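Cellulose biosynthesis protein BcsG (Salmonella enterica subsp. enterica serovar Typhimurium str. LT2, PDB 5OJH) is required for cellulose biosynthesis and is probably a phosphoethanolamine transferase, this chain being its zinc-binding C-terminal part without the transmembrane helices. Local coordinates at residues 55-60 / 256-261; 75-80 / 233-238; 90-95 / 294-299. One frame throughout, in Å; residues are numbered along the deposited sequence.

Interaction 1. Residues 55-60 / 256-261; sequences DAQPFD and GRKVMV
Asp60 OD2 is gripped mainly by the guanidinium of Arg257. Arg257 NH2 forms a salt bridge to Asp60 OD2 at 2.9 Å. Arg257 NE adds a weak bond to Asp60 OD2 at 3.4 Å. NH2 comes in on the syn side of the carboxylate, and the two flat groups are nearly coplanar (19° apart). A water also gives a weak bond to Asp60 OD2 and a firmer one to Lys258 O, so it joins side chain to backbone. The other carboxylate oxygen, Asp60 OD1, is held by Ser210, and Arg257 NH1 pairs with Glu203. This network probably favours a charged aspartate.

The backbone pairing is parallel. Asp60 N donates to Lys258 O at 3.1 Å, and Met260 N donates to Asp60 O at 2.8 Å. Asp60 thus brackets Val259, whose CA also sits 3.2 Å from Asp60 O in a CA-H...O contact.

The preceding loop packs through side chains. The Lys258 and Gln57 side chains cross at about a right angle, with Lys258 CD 3.3 Å from Gln57 NE2 in the conformer described. Gln57 NE2 donates to Pro58 O. Phe59 lies alongside Met260, with Phe59 CE2 4.0 Å from Met260 CB. With chi1 at 70°, Phe59 CG lies between the backbone N and the carbonyl carbon, and the ring runs beside the Met260 side chain.

The pairing opens the parallel run of strands 60-66 and 259-265, neighbours inside the central sheet. Helix 191-203 covers the Asp60, Arg257 and Val259 side, while Met260 leans on strand 291-299.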
ATOM      1  N   ASP A  55      -7.084  -5.669 -28.554  1.00 23.31           N
ATOM      2  CA  ASP A  55      -8.400  -5.314 -27.996  1.00 22.45           C
ATOM      3  C   ASP A  55      -8.376  -4.896 -26.490  1.00 20.16           C
ATOM      4  O   ASP A  55      -9.420  -4.921 -25.809  1.00 19.56           O
ATOM      5  CB  ASP A  55      -9.383  -6.464 -28.213  1.00 23.76           C
ATOM      6  CG  ASP A  55      -8.951  -7.741 -27.525  1.00 28.87           C
ATOM      7  OD1 ASP A  55      -7.761  -7.871 -27.115  1.00 29.58           O
ATOM      8  OD2 ASP A  55      -9.811  -8.634 -27.371  1.00 33.19           O
ATOM      9  N   ALA A  56      -7.196  -4.560 -25.975  1.00 16.88           N
ATOM     10  CA  ALA A  56      -7.108  -4.066 -24.593  1.00 15.17           C
ATOM     11  C   ALA A  56      -7.887  -2.750 -24.444  1.00 14.82           C
ATOM     12  O   ALA A  56      -8.004  -1.939 -25.390  1.00 16.75           O
ATOM     13  CB  ALA A  56      -5.650  -3.871 -24.180  1.00 15.14           C
ATOM     14  N   GLN A  57      -8.406  -2.534 -23.243  1.00 13.71           N
ATOM     15  CA  GLN A  57      -9.185  -1.355 -22.931  0.70 13.60           C
ATOM     16  C   GLN A  57      -8.399  -0.389 -22.029  1.00 13.26           C
ATOM     17  O   GLN A  57      -7.916  -0.800 -20.960  1.00 12.92           O
ATOM     18  CB  GLN A  57     -10.487  -1.786 -22.244  0.70 14.12           C
ATOM     19  CG  GLN A  57     -11.254  -0.664 -21.554  0.70 16.18           C
ATOM     20  CD  GLN A  57     -11.847   0.341 -22.524  0.70 17.82           C
ATOM     21  OE1 GLN A  57     -12.583  -0.045 -23.439  0.70 19.40           O
ATOM     22  NE2 GLN A  57     -11.578   1.640 -22.301  0.70 16.58           N
ATOM     23  N   PRO A  58      -8.249   0.892 -22.438  1.00 12.76           N
ATOM     24  CA  PRO A  58      -7.534   1.844 -21.603  1.00 12.28           C
ATOM     25  C   PRO A  58      -8.258   2.126 -20.297  1.00 11.33           C
ATOM     26  O   PRO A  58      -9.498   2.172 -20.247  1.00 11.55           O
ATOM     27  CB  PRO A  58      -7.530   3.118 -22.436  1.00 13.72           C
ATOM     28  CG  PRO A  58      -7.634   2.625 -23.847  1.00 15.26           C
ATOM     29  CD  PRO A  58      -8.607   1.496 -23.744  1.00 13.66           C
ATOM     30  N   PHE A  59      -7.482   2.334 -19.252  1.00 10.22           N
ATOM     31  CA  PHE A  59      -8.025   2.802 -17.978  1.00  9.83           C
ATOM     32  C   PHE A  59      -6.902   3.498 -17.212  1.00  9.47           C
ATOM     33  O   PHE A  59      -5.726   3.432 -17.626  1.00  9.95           O
ATOM     34  CB  PHE A  59      -8.582   1.612 -17.164  1.00  9.37           C
ATOM     35  CG  PHE A  59      -7.529   0.678 -16.625  1.00  8.65           C
ATOM     36  CD1 PHE A  59      -6.957  -0.317 -17.441  1.00  9.00           C
ATOM     37  CD2 PHE A  59      -7.118   0.770 -15.282  1.00  8.69           C
ATOM     38  CE1 PHE A  59      -5.999  -1.195 -16.928  1.00  8.68           C
ATOM     39  CE2 PHE A  59      -6.148  -0.118 -14.782  1.00  8.84           C
ATOM     40  CZ  PHE A  59      -5.608  -1.106 -15.595  1.00  8.69           C
ATOM     41  N   ASP A  60      -7.264   4.138 -16.091  1.00  9.56           N
ATOM     42  CA  ASP A  60      -6.292   4.828 -15.246  1.00  9.84           C
ATOM     43  C   ASP A  60      -6.155   4.085 -13.928  1.00  9.06           C
ATOM     44  O   ASP A  60      -7.165   3.686 -13.314  1.00  9.10           O
ATOM     45  CB  ASP A  60      -6.745   6.242 -14.950  1.00 11.16           C
ATOM     46  CG  ASP A  60      -6.840   7.097 -16.169  1.00 14.01           C
ATOM     47  OD1 ASP A  60      -5.997   6.949 -17.075  1.00 14.94           O
ATOM     48  OD2 ASP A  60      -7.796   7.914 -16.210  1.00 15.70           O
ATOM     49  N   GLY A 256     -17.808   8.693 -15.150  1.00 15.98           N
ATOM     50  CA  GLY A 256     -17.882   7.466 -15.970  1.00 16.83           C
ATOM     51  C   GLY A 256     -16.537   6.937 -16.473  1.00 17.72           C
ATOM     52  O   GLY A 256     -16.517   6.026 -17.258  1.00 19.96           O
ATOM     53  N   ARG A 257     -15.424   7.501 -16.004  1.00 15.67           N
ATOM     54  CA  ARG A 257     -14.104   7.040 -16.409  1.00 14.85           C
ATOM     55  C   ARG A 257     -13.818   5.656 -15.828  1.00 13.29           C
ATOM     56  O   ARG A 257     -14.298   5.301 -14.731  1.00 12.32           O
ATOM     57  CB  ARG A 257     -13.030   8.012 -15.945  1.00 16.27           C
ATOM     58  CG  ARG A 257     -13.063   9.380 -16.627  1.00 18.41           C
ATOM     59  CD  ARG A 257     -11.865  10.226 -16.240  1.00 21.35           C
ATOM     60  NE  ARG A 257     -10.618   9.694 -16.799  1.00 25.07           N
ATOM     61  CZ  ARG A 257     -10.245   9.765 -18.080  1.00 27.83           C
ATOM     62  NH1 ARG A 257     -11.004  10.368 -18.992  1.00 27.11           N
ATOM     63  NH2 ARG A 257      -9.088   9.231 -18.451  1.00 30.17           N
ATOM     64  N   LYS A 258     -13.059   4.860 -16.596  1.00 11.40           N
ATOM     65  CA  LYS A 258     -12.554   3.566 -16.083  1.00 10.77           C
ATOM     66  C   LYS A 258     -11.308   3.813 -15.224  1.00 10.03           C
ATOM     67  O   LYS A 258     -10.299   4.253 -15.727  1.00  9.66           O
ATOM     68  CB  LYS A 258     -12.261   2.613 -17.248  1.00 11.32           C
ATOM     69  CG  LYS A 258     -13.505   2.326 -18.084  1.00 13.02           C
ATOM     70  CD  LYS A 258     -13.126   1.565 -19.337  1.00 14.07           C
ATOM     71  CE  LYS A 258     -14.376   1.083 -20.095  1.00 15.20           C
ATOM     72  NZ  LYS A 258     -15.339   2.153 -20.571  1.00 19.61           N
ATOM     73  N   VAL A 259     -11.401   3.524 -13.930  1.00  8.90           N
ATOM     74  CA  VAL A 259     -10.330   3.843 -13.010  1.00  8.53           C
ATOM     75  C   VAL A 259     -10.247   2.707 -12.019  1.00  7.82           C
ATOM     76  O   VAL A 259     -11.250   2.234 -11.493  1.00  8.13           O
ATOM     77  CB  VAL A 259     -10.559   5.164 -12.241  1.00  8.48           C
ATOM     78  CG1 VAL A 259      -9.303   5.511 -11.405  1.00  8.65           C
ATOM     79  CG2 VAL A 259     -10.808   6.339 -13.189  1.00  8.76           C
ATOM     80  N   MET A 260      -9.024   2.268 -11.769  1.00  7.36           N
ATOM     81  CA  MET A 260      -8.726   1.350 -10.680  1.00  6.80           C
ATOM     82  C   MET A 260      -8.068   2.170  -9.568  1.00  6.44           C
ATOM     83  O   MET A 260      -6.983   2.725  -9.780  1.00  6.09           O
ATOM     84  CB  MET A 260      -7.782   0.253 -11.165  1.00  6.92           C
ATOM     85  CG  MET A 260      -7.332  -0.708 -10.061  1.00  7.19           C
ATOM     86  SD  MET A 260      -6.309  -2.014 -10.768  1.00  7.91           S
ATOM     87  CE  MET A 260      -6.034  -3.061  -9.358  1.00  8.20           C
ATOM     88  N   VAL A 261      -8.693   2.217  -8.405  1.00  5.95           N
ATOM     89  CA  VAL A 261      -8.153   2.998  -7.282  1.00  5.93           C
ATOM     90  C   VAL A 261      -7.634   2.008  -6.254  1.00  6.00           C
ATOM     91  O   VAL A 261      -8.344   1.084  -5.869  1.00  6.05           O
ATOM     92  CB  VAL A 261      -9.186   3.943  -6.653  1.00  5.90           C
ATOM     93  CG1 VAL A 261      -8.618   4.623  -5.408  1.00  6.42           C
ATOM     94  CG2 VAL A 261      -9.597   5.026  -7.656  1.00  6.04           C
TER
HETATM   95  O   HOH W   1     -10.045   6.318 -17.693  1.00 24.57           O

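Interaction 2. Residues 75-80 / 233-238; sequences EAAGLM and DYKIRA
Ala77 and Leu79 meet the start of helix 234-255, in a contact between the end of one helix and the beginning of another. Gly78 closes helix 71-76 with a Schellman motif. Its phi is positive, and Gly78 N bonds back to Glu75 O at 3.1 Å. Asp233 is the N-cap of the other helix.

The contact across the two segments is apolar, and no hydrogen bond joins them. Ala77 is central. Ala77 CB points at the partner helix and touches Lys235 CG at 3.7 Å. The same Ala77 CB lies near the plane of the Tyr234 ring, at its edge, 4.0 Å from Tyr234 CD1. Leu79 comes in from the turn beyond Gly78. Leu79 CD1 meets Ala238 CB at 3.5 Å, one helical turn on from Tyr234. Further along the same helix, Gln239 and Phe242 also touch Leu79. The aliphatic part of Lys235 lies against the Ala77 carbonyl, with Lys235 CD 3.2 Å from Ala77 O.

Polar interactions stay within single segments or lead outward. Tyr234 OH donates a hydrogen bond to the carbonyl Ser68 O, which fixes the far end of the ring. The Tyr234 side chain is about 10 Å from the bound zinc ion. Arg237 NH1 bonds to Pro218 O and His220 O.

Asp233 and Lys235 each have two modelled conformers. In the conformers described, the capping bond runs from Lys235 N to Asp233 OD2 at 3.1 Å. The Lys235 chain bends at chi3 and chi4, and Lys235 NZ forms a salt bridge to Asp233 OD2 at 2.8 Å. The two nitrogens reach this oxygen from opposite faces of the carboxylate plane.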
ATOM      1  N   GLU A  75      -9.180   2.163  14.733  1.00  8.84           N
ATOM      2  CA  GLU A  75      -9.905   1.713  15.926  0.70 10.45           C
ATOM      3  C   GLU A  75      -9.800   2.738  17.056  1.00  9.90           C
ATOM      4  O   GLU A  75     -10.821   3.118  17.676  1.00 10.57           O
ATOM      5  CB  GLU A  75      -9.457   0.295  16.358  0.70 12.63           C
ATOM      6  CG  GLU A  75      -9.887  -0.742  15.326  0.70 17.09           C
ATOM      7  CD  GLU A  75      -9.988  -2.179  15.792  0.70 21.73           C
ATOM      8  OE1 GLU A  75      -9.097  -2.650  16.535  0.70 26.69           O
ATOM      9  OE2 GLU A  75     -10.943  -2.870  15.336  0.70 23.41           O
ATOM     10  N   ALA A  76      -8.600   3.223  17.317  1.00  9.35           N
ATOM     11  CA  ALA A  76      -8.387   4.183  18.399  1.00  9.61           C
ATOM     12  C   ALA A  76      -9.089   5.496  18.102  1.00 10.42           C
ATOM     13  O   ALA A  76      -9.515   6.199  19.040  1.00 11.46           O
ATOM     14  CB  ALA A  76      -6.882   4.405  18.618  1.00 10.06           C
ATOM     15  N   ALA A  77      -9.173   5.858  16.824  1.00 10.06           N
ATOM     16  CA  ALA A  77      -9.832   7.103  16.443  1.00  9.17           C
ATOM     17  C   ALA A  77     -11.365   6.978  16.383  1.00  9.87           C
ATOM     18  O   ALA A  77     -12.054   7.990  16.141  1.00 10.98           O
ATOM     19  CB  ALA A  77      -9.273   7.608  15.101  1.00  9.38           C
ATOM     20  N   GLY A  78     -11.879   5.757  16.564  1.00  9.86           N
ATOM     21  CA  GLY A  78     -13.335   5.504  16.452  1.00 10.62           C
ATOM     22  C   GLY A  78     -13.888   5.643  15.068  1.00 10.92           C
ATOM     23  O   GLY A  78     -15.019   6.123  14.889  1.00 13.49           O
ATOM     24  N   LEU A  79     -13.101   5.281  14.043  1.00  9.48           N
ATOM     25  CA  LEU A  79     -13.516   5.478  12.657  1.00  9.02           C
ATOM     26  C   LEU A  79     -13.754   4.191  11.860  1.00  8.29           C
ATOM     27  O   LEU A  79     -13.789   4.238  10.627  1.00  8.56           O
ATOM     28  CB  LEU A  79     -12.515   6.402  11.929  1.00  9.03           C
ATOM     29  CG  LEU A  79     -12.518   7.837  12.516  1.00  9.77           C
ATOM     30  CD1 LEU A  79     -11.399   8.632  11.899  1.00 10.77           C
ATOM     31  CD2 LEU A  79     -13.826   8.555  12.241  1.00 11.57           C
ATOM     32  N   MET A  80     -13.943   3.054  12.544  1.00  9.02           N
ATOM     33  CA  MET A  80     -14.218   1.800  11.836  1.00  9.90           C
ATOM     34  C   MET A  80     -15.515   1.790  11.040  1.00 10.55           C
ATOM     35  O   MET A  80     -15.610   1.039  10.045  1.00 10.82           O
ATOM     36  CB  MET A  80     -14.183   0.620  12.799  1.00 11.21           C
ATOM     37  CG  MET A  80     -12.807   0.434  13.465  1.00 11.90           C
ATOM     38  SD  MET A  80     -11.600  -0.246  12.290  1.00 14.60           S
ATOM     39  CE  MET A  80     -12.284  -1.896  12.070  1.00 15.10           C
ATOM     40  N   ASP A 233      -6.340  17.333  16.021  1.00  9.36           N
ATOM     41  CA  ASP A 233      -6.643  15.993  16.500  0.70  9.51           C
ATOM     42  C   ASP A 233      -6.584  14.980  15.356  1.00  9.01           C
ATOM     43  O   ASP A 233      -7.041  15.261  14.238  1.00  8.50           O
ATOM     44  CB  ASP A 233      -8.023  15.996  17.135  0.70 11.22           C
ATOM     45  CG  ASP A 233      -8.253  14.823  18.014  0.70 12.68           C
ATOM     46  OD1 ASP A 233      -7.858  14.848  19.185  0.70 14.36           O
ATOM     47  OD2 ASP A 233      -8.871  13.875  17.537  0.70 15.03           O
ATOM     48  N   TYR A 234      -5.997  13.815  15.622  1.00  8.44           N
ATOM     49  CA  TYR A 234      -5.918  12.787  14.589  1.00  7.35           C
ATOM     50  C   TYR A 234      -7.309  12.393  14.054  1.00  7.45           C
ATOM     51  O   TYR A 234      -7.488  12.214  12.832  1.00  7.87           O
ATOM     52  CB  TYR A 234      -5.211  11.537  15.143  1.00  7.10           C
ATOM     53  CG  TYR A 234      -4.989  10.428  14.110  1.00  7.06           C
ATOM     54  CD1 TYR A 234      -5.987   9.495  13.827  1.00  6.98           C
ATOM     55  CD2 TYR A 234      -3.765  10.311  13.470  1.00  6.99           C
ATOM     56  CE1 TYR A 234      -5.793   8.499  12.867  1.00  6.96           C
ATOM     57  CE2 TYR A 234      -3.528   9.312  12.543  1.00  6.94           C
ATOM     58  CZ  TYR A 234      -4.542   8.408  12.248  1.00  6.87           C
ATOM     59  OH  TYR A 234      -4.345   7.413  11.309  1.00  7.13           O
ATOM     60  N   LYS A 235      -8.296  12.247  14.942  1.00  7.83           N
ATOM     61  CA  LYS A 235      -9.645  11.833  14.555  0.50  7.98           C
ATOM     62  C   LYS A 235     -10.239  12.826  13.572  1.00  7.76           C
ATOM     63  O   LYS A 235     -10.900  12.464  12.610  1.00  7.67           O
ATOM     64  CB  LYS A 235     -10.549  11.737  15.787  0.50  8.61           C
ATOM     65  CG  LYS A 235     -10.057  10.778  16.859  0.50  9.30           C
ATOM     66  CD  LYS A 235     -11.137  10.548  17.897  0.50  9.62           C
ATOM     67  CE  LYS A 235     -11.435  11.770  18.751  0.50  9.61           C
ATOM     68  NZ  LYS A 235     -10.240  12.339  19.451  0.50 11.30           N
ATOM     69  N   ILE A 236      -9.988  14.122  13.834  1.00  7.29           N
ATOM     70  CA  ILE A 236     -10.488  15.173  12.971  1.00  7.37           C
ATOM     71  C   ILE A 236      -9.836  15.106  11.592  1.00  6.85           C
ATOM     72  O   ILE A 236     -10.534  15.182  10.566  1.00  6.49           O
ATOM     73  CB  ILE A 236     -10.269  16.567  13.640  1.00  7.35           C
ATOM     74  CG1 ILE A 236     -11.109  16.686  14.914  1.00  7.46           C
ATOM     75  CG2 ILE A 236     -10.499  17.714  12.633  1.00  7.38           C
ATOM     76  CD1 ILE A 236     -12.644  16.743  14.675  1.00  7.80           C
ATOM     77  N   ARG A 237      -8.513  14.956  11.567  1.00  6.85           N
ATOM     78  CA  ARG A 237      -7.808  14.870  10.292  1.00  6.61           C
ATOM     79  C   ARG A 237      -8.206  13.626   9.508  1.00  6.30           C
ATOM     80  O   ARG A 237      -8.320  13.678   8.273  1.00  6.34           O
ATOM     81  CB  ARG A 237      -6.311  14.938  10.506  1.00  6.64           C
ATOM     82  CG  ARG A 237      -5.877  16.353  10.926  1.00  6.87           C
ATOM     83  CD  ARG A 237      -4.380  16.337  11.174  1.00  7.20           C
ATOM     84  NE  ARG A 237      -4.083  15.723  12.452  1.00  7.59           N
ATOM     85  CZ  ARG A 237      -2.970  15.030  12.713  1.00  8.25           C
ATOM     86  NH1 ARG A 237      -2.071  14.774  11.739  1.00  8.42           N
ATOM     87  NH2 ARG A 237      -2.755  14.566  13.943  1.00  8.94           N
ATOM     88  N   ALA A 238      -8.376  12.510  10.215  1.00  5.96           N
ATOM     89  CA  ALA A 238      -8.702  11.237   9.510  1.00  6.18           C
ATOM     90  C   ALA A 238     -10.144  11.313   8.990  1.00  6.14           C
ATOM     91  O   ALA A 238     -10.406  10.968   7.850  1.00  6.54           O
ATOM     92  CB  ALA A 238      -8.511  10.066  10.461  1.00  6.39           C
TER

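Interaction 3. Residues 90-95 / 294-299; sequences ILFKHF and AGVKFF
Ile90 and Val296 form an antiparallel hydrogen-bonded pair. Ile90 N donates to Val296 O at 3.0 Å, and Val296 N donates to Ile90 O at 2.8 Å. Two residues along, Phe92 N donates to Ala294 O at 2.8 Å, in a nearly straight bond (169° at the hydrogen). Between these bonds, Leu91 faces Gly295 in a non-hydrogen-bonded pair. Here Gly295 CA makes a CA-H...O contact with Ile90 O at 3.2 Å.

The side chains of Ile90, Phe92, Ala294 and Val296 share one face of the sheet. Ile90 and Val296 touch through their CB atoms. Ile90 CD1 reaches on to the edge of the Phe298 ring, 4.2 Å from CE2. The Phe92 ring turns its edge to Ala294 O and to the CG2 methyl of Val296. Ala294 CB lies over a face of the Phe95 ring, 4.0 Å from its centroid, a CH-pi contact. The edge of Phe95 at CD2 in turn sits over one face of Phe92, toward its rim. With chi1 at -171°, Phe95 CG is anti to its backbone N, and this swings the ring back over Ala294.

The strands belong to the mixed central sheet of an alpha/beta fold consistent with the alkaline phosphatase superfamily. Strand 90-96 lies between 291-299 and 310-312. The chain turns a corner at Lys93 and His94 before Phe95 rejoins strand 291-299 through a backbone bond to Val292.

Helix 318-328 covers the shared face. Leu324 packs on Ile90 and Val296, Ala320 on Phe92, and Ile321 on Phe95. Tyr318 meets the Phe95 ring edge-to-face. At the other end, Asp89 accepts from Phe298 N and, in the conformer described, forms a salt bridge with Lys297 NZ.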
ATOM      1  N   ILE A  90     -12.774  -4.330  -2.747  1.00  6.94           N
ATOM      2  CA  ILE A  90     -11.922  -5.333  -2.145  1.00  7.47           C
ATOM      3  C   ILE A  90     -11.268  -4.659  -0.948  1.00  7.33           C
ATOM      4  O   ILE A  90     -10.750  -3.529  -1.083  1.00  7.65           O
ATOM      5  CB  ILE A  90     -10.836  -5.813  -3.144  1.00  7.22           C
ATOM      6  CG1 ILE A  90     -11.444  -6.399  -4.424  1.00  7.80           C
ATOM      7  CG2 ILE A  90      -9.842  -6.784  -2.438  1.00  8.09           C
ATOM      8  CD1 ILE A  90     -10.406  -6.534  -5.529  1.00  7.63           C
ATOM      9  N   LEU A  91     -11.295  -5.319   0.199  1.00  7.21           N
ATOM     10  CA  LEU A  91     -10.728  -4.706   1.399  1.00  7.70           C
ATOM     11  C   LEU A  91      -9.857  -5.715   2.139  1.00  7.76           C
ATOM     12  O   LEU A  91     -10.321  -6.805   2.488  1.00  7.69           O
ATOM     13  CB  LEU A  91     -11.864  -4.183   2.311  1.00  8.39           C
ATOM     14  CG  LEU A  91     -11.463  -3.474   3.610  1.00  8.86           C
ATOM     15  CD1 LEU A  91     -10.663  -2.196   3.345  1.00  9.78           C
ATOM     16  CD2 LEU A  91     -12.714  -3.136   4.413  1.00  9.62           C
ATOM     17  N   PHE A  92      -8.586  -5.362   2.335  1.00  7.44           N
ATOM     18  CA  PHE A  92      -7.664  -6.269   3.031  1.00  7.40           C
ATOM     19  C   PHE A  92      -7.717  -6.072   4.534  1.00  7.81           C
ATOM     20  O   PHE A  92      -7.663  -4.913   5.035  1.00  8.03           O
ATOM     21  CB  PHE A  92      -6.226  -5.979   2.581  1.00  6.76           C
ATOM     22  CG  PHE A  92      -5.920  -6.419   1.178  1.00  7.10           C
ATOM     23  CD1 PHE A  92      -6.186  -5.577   0.092  1.00  7.12           C
ATOM     24  CD2 PHE A  92      -5.315  -7.655   0.941  1.00  6.83           C
ATOM     25  CE1 PHE A  92      -5.886  -5.981  -1.217  1.00  7.64           C
ATOM     26  CE2 PHE A  92      -5.003  -8.066  -0.368  1.00  7.23           C
ATOM     27  CZ  PHE A  92      -5.286  -7.241  -1.462  1.00  7.29           C
ATOM     28  N   LYS A  93      -7.803  -7.184   5.274  1.00  8.03           N
ATOM     29  CA  LYS A  93      -7.869  -7.116   6.718  1.00  8.54           C
ATOM     30  C   LYS A  93      -6.579  -7.528   7.433  1.00  8.31           C
ATOM     31  O   LYS A  93      -6.435  -7.269   8.617  1.00  8.55           O
ATOM     32  CB  LYS A  93      -9.024  -7.988   7.224  1.00 10.07           C
ATOM     33  CG  LYS A  93     -10.398  -7.561   6.703  1.00 13.41           C
ATOM     34  CD  LYS A  93     -10.735  -6.192   7.263  1.00 14.84           C
ATOM     35  CE  LYS A  93     -12.146  -5.712   6.899  1.00 18.66           C
ATOM     36  NZ  LYS A  93     -13.250  -6.521   7.494  1.00 22.17           N
ATOM     37  N   HIS A  94      -5.659  -8.152   6.699  1.00  8.08           N
ATOM     38  CA  HIS A  94      -4.344  -8.502   7.245  1.00  7.76           C
ATOM     39  C   HIS A  94      -3.270  -8.158   6.224  1.00  7.14           C
ATOM     40  O   HIS A  94      -2.462  -9.043   5.801  1.00  7.53           O
ATOM     41  CB  HIS A  94      -4.323  -9.987   7.673  1.00  9.45           C
ATOM     42  CG  HIS A  94      -5.149 -10.214   8.881  1.00 10.76           C
ATOM     43  ND1 HIS A  94      -6.423 -10.733   8.837  1.00 12.98           N
ATOM     44  CD2 HIS A  94      -4.937  -9.838  10.163  1.00 11.39           C
ATOM     45  CE1 HIS A  94      -6.940 -10.722  10.054  1.00 12.71           C
ATOM     46  NE2 HIS A  94      -6.057 -10.198  10.877  1.00 14.25           N
ATOM     47  N   PHE A  95      -3.273  -6.885   5.819  1.00  6.55           N
ATOM     48  CA  PHE A  95      -2.236  -6.385   4.915  1.00  5.96           C
ATOM     49  C   PHE A  95      -1.105  -5.785   5.735  1.00  5.99           C
ATOM     50  O   PHE A  95      -1.327  -4.896   6.539  1.00  6.46           O
ATOM     51  CB  PHE A  95      -2.841  -5.294   4.002  1.00  5.72           C
ATOM     52  CG  PHE A  95      -1.935  -4.856   2.904  1.00  5.77           C
ATOM     53  CD1 PHE A  95      -0.891  -3.927   3.140  1.00  5.82           C
ATOM     54  CD2 PHE A  95      -2.141  -5.334   1.596  1.00  5.55           C
ATOM     55  CE1 PHE A  95      -0.051  -3.513   2.104  1.00  5.91           C
ATOM     56  CE2 PHE A  95      -1.317  -4.905   0.542  1.00  5.84           C
ATOM     57  CZ  PHE A  95      -0.264  -4.017   0.806  1.00  5.81           C
ATOM     58  N   ALA A 294      -5.766  -1.614   3.489  1.00  7.71           N
ATOM     59  CA  ALA A 294      -5.621  -1.455   2.048  1.00  7.07           C
ATOM     60  C   ALA A 294      -6.912  -1.859   1.351  1.00  7.61           C
ATOM     61  O   ALA A 294      -7.571  -2.840   1.740  1.00  8.05           O
ATOM     62  CB  ALA A 294      -4.476  -2.336   1.573  1.00  7.13           C
ATOM     63  N   GLY A 295      -7.283  -1.122   0.315  1.00  7.30           N
ATOM     64  CA  GLY A 295      -8.541  -1.349  -0.376  1.00  7.72           C
ATOM     65  C   GLY A 295      -8.391  -1.082  -1.851  1.00  7.08           C
ATOM     66  O   GLY A 295      -7.541  -0.307  -2.277  1.00  6.79           O
ATOM     67  N   VAL A 296      -9.254  -1.708  -2.654  1.00  6.84           N
ATOM     68  CA  VAL A 296      -9.270  -1.497  -4.094  1.00  7.35           C
ATOM     69  C   VAL A 296     -10.689  -1.209  -4.508  1.00  7.51           C
ATOM     70  O   VAL A 296     -11.606  -1.829  -3.965  1.00  7.51           O
ATOM     71  CB  VAL A 296      -8.724  -2.746  -4.848  1.00  7.64           C
ATOM     72  CG1 VAL A 296      -8.725  -2.483  -6.357  1.00  8.23           C
ATOM     73  CG2 VAL A 296      -7.318  -3.125  -4.338  1.00  8.21           C
ATOM     74  N   LYS A 297     -10.873  -0.258  -5.430  1.00  7.60           N
ATOM     75  CA  LYS A 297     -12.209   0.066  -5.943  0.60  8.10           C
ATOM     76  C   LYS A 297     -12.084   0.330  -7.428  1.00  8.05           C
ATOM     77  O   LYS A 297     -11.219   1.130  -7.846  1.00  7.99           O
ATOM     78  CB  LYS A 297     -12.790   1.292  -5.205  0.60  8.67           C
ATOM     79  CG  LYS A 297     -14.142   1.813  -5.715  0.60  9.16           C
ATOM     80  CD  LYS A 297     -15.233   0.776  -5.675  0.60  9.75           C
ATOM     81  CE  LYS A 297     -16.442   1.280  -6.431  0.60 10.30           C
ATOM     82  NZ  LYS A 297     -17.011   0.143  -7.177  0.60  9.87           N
ATOM     83  N   PHE A 298     -12.955  -0.309  -8.199  1.00  8.27           N
ATOM     84  CA  PHE A 298     -12.997  -0.098  -9.667  1.00  8.99           C
ATOM     85  C   PHE A 298     -14.153   0.817 -10.021  1.00  9.76           C
ATOM     86  O   PHE A 298     -15.256   0.684  -9.450  1.00 12.30           O
ATOM     87  CB  PHE A 298     -13.169  -1.439 -10.373  1.00  8.68           C
ATOM     88  CG  PHE A 298     -12.002  -2.376 -10.208  1.00  8.79           C
ATOM     89  CD1 PHE A 298     -10.889  -2.293 -11.077  1.00  9.06           C
ATOM     90  CD2 PHE A 298     -11.995  -3.338  -9.187  1.00  8.89           C
ATOM     91  CE1 PHE A 298      -9.814  -3.166 -10.918  1.00  8.89           C
ATOM     92  CE2 PHE A 298     -10.920  -4.214  -9.034  1.00  9.26           C
ATOM     93  CZ  PHE A 298      -9.823  -4.127  -9.921  1.00  8.87           C
ATOM     94  N   PHE A 299     -13.883   1.783 -10.876  1.00  8.97           N
ATOM     95  CA  PHE A 299     -14.905   2.714 -11.352  1.00  9.30           C
ATOM     96  C   PHE A 299     -15.064   2.499 -12.830  1.00 10.30           C
ATOM     97  O   PHE A 299     -14.096   2.153 -13.533  1.00 10.30           O
ATOM     98  CB  PHE A 299     -14.463   4.136 -11.089  1.00  9.41           C
ATOM     99  CG  PHE A 299     -14.376   4.468  -9.627  1.00  9.87           C
ATOM    100  CD1 PHE A 299     -13.208   4.199  -8.894  1.00  9.85           C
ATOM    101  CD2 PHE A 299     -15.454   5.046  -8.977  1.00 11.01           C
ATOM    102  CE1 PHE A 299     -13.130   4.504  -7.555  1.00 10.06           C
ATOM    103  CE2 PHE A 299     -15.367   5.356  -7.613  1.00 10.99           C
ATOM    104  CZ  PHE A 299     -14.197   5.102  -6.917  1.00 10.22           C
TER

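From the N terminus, the chain first passes 55-60, at the start of strand 60-66. Residues 75-80 follow at the end of helix 71-76, then 90-95 on strand 90-96. The loop of interaction 2 closes first, at 233-238, where helix 234-255 begins. It is nested within that of interaction 1, which closes at 256-261, just past that helix. Interaction 3 closes last, at 294-299, and crosses both. It joins strands 90-96 and 291-299, on the side of strand 259-265 away from strand 60-66. Interactions 1 and 3 touch within the central sheet: Val261 N lies 2.8 Å from Lys297 O, a probable hydrogen bond. Interaction 2 lies apart, its nearest atoms about 6 Å from interaction 3.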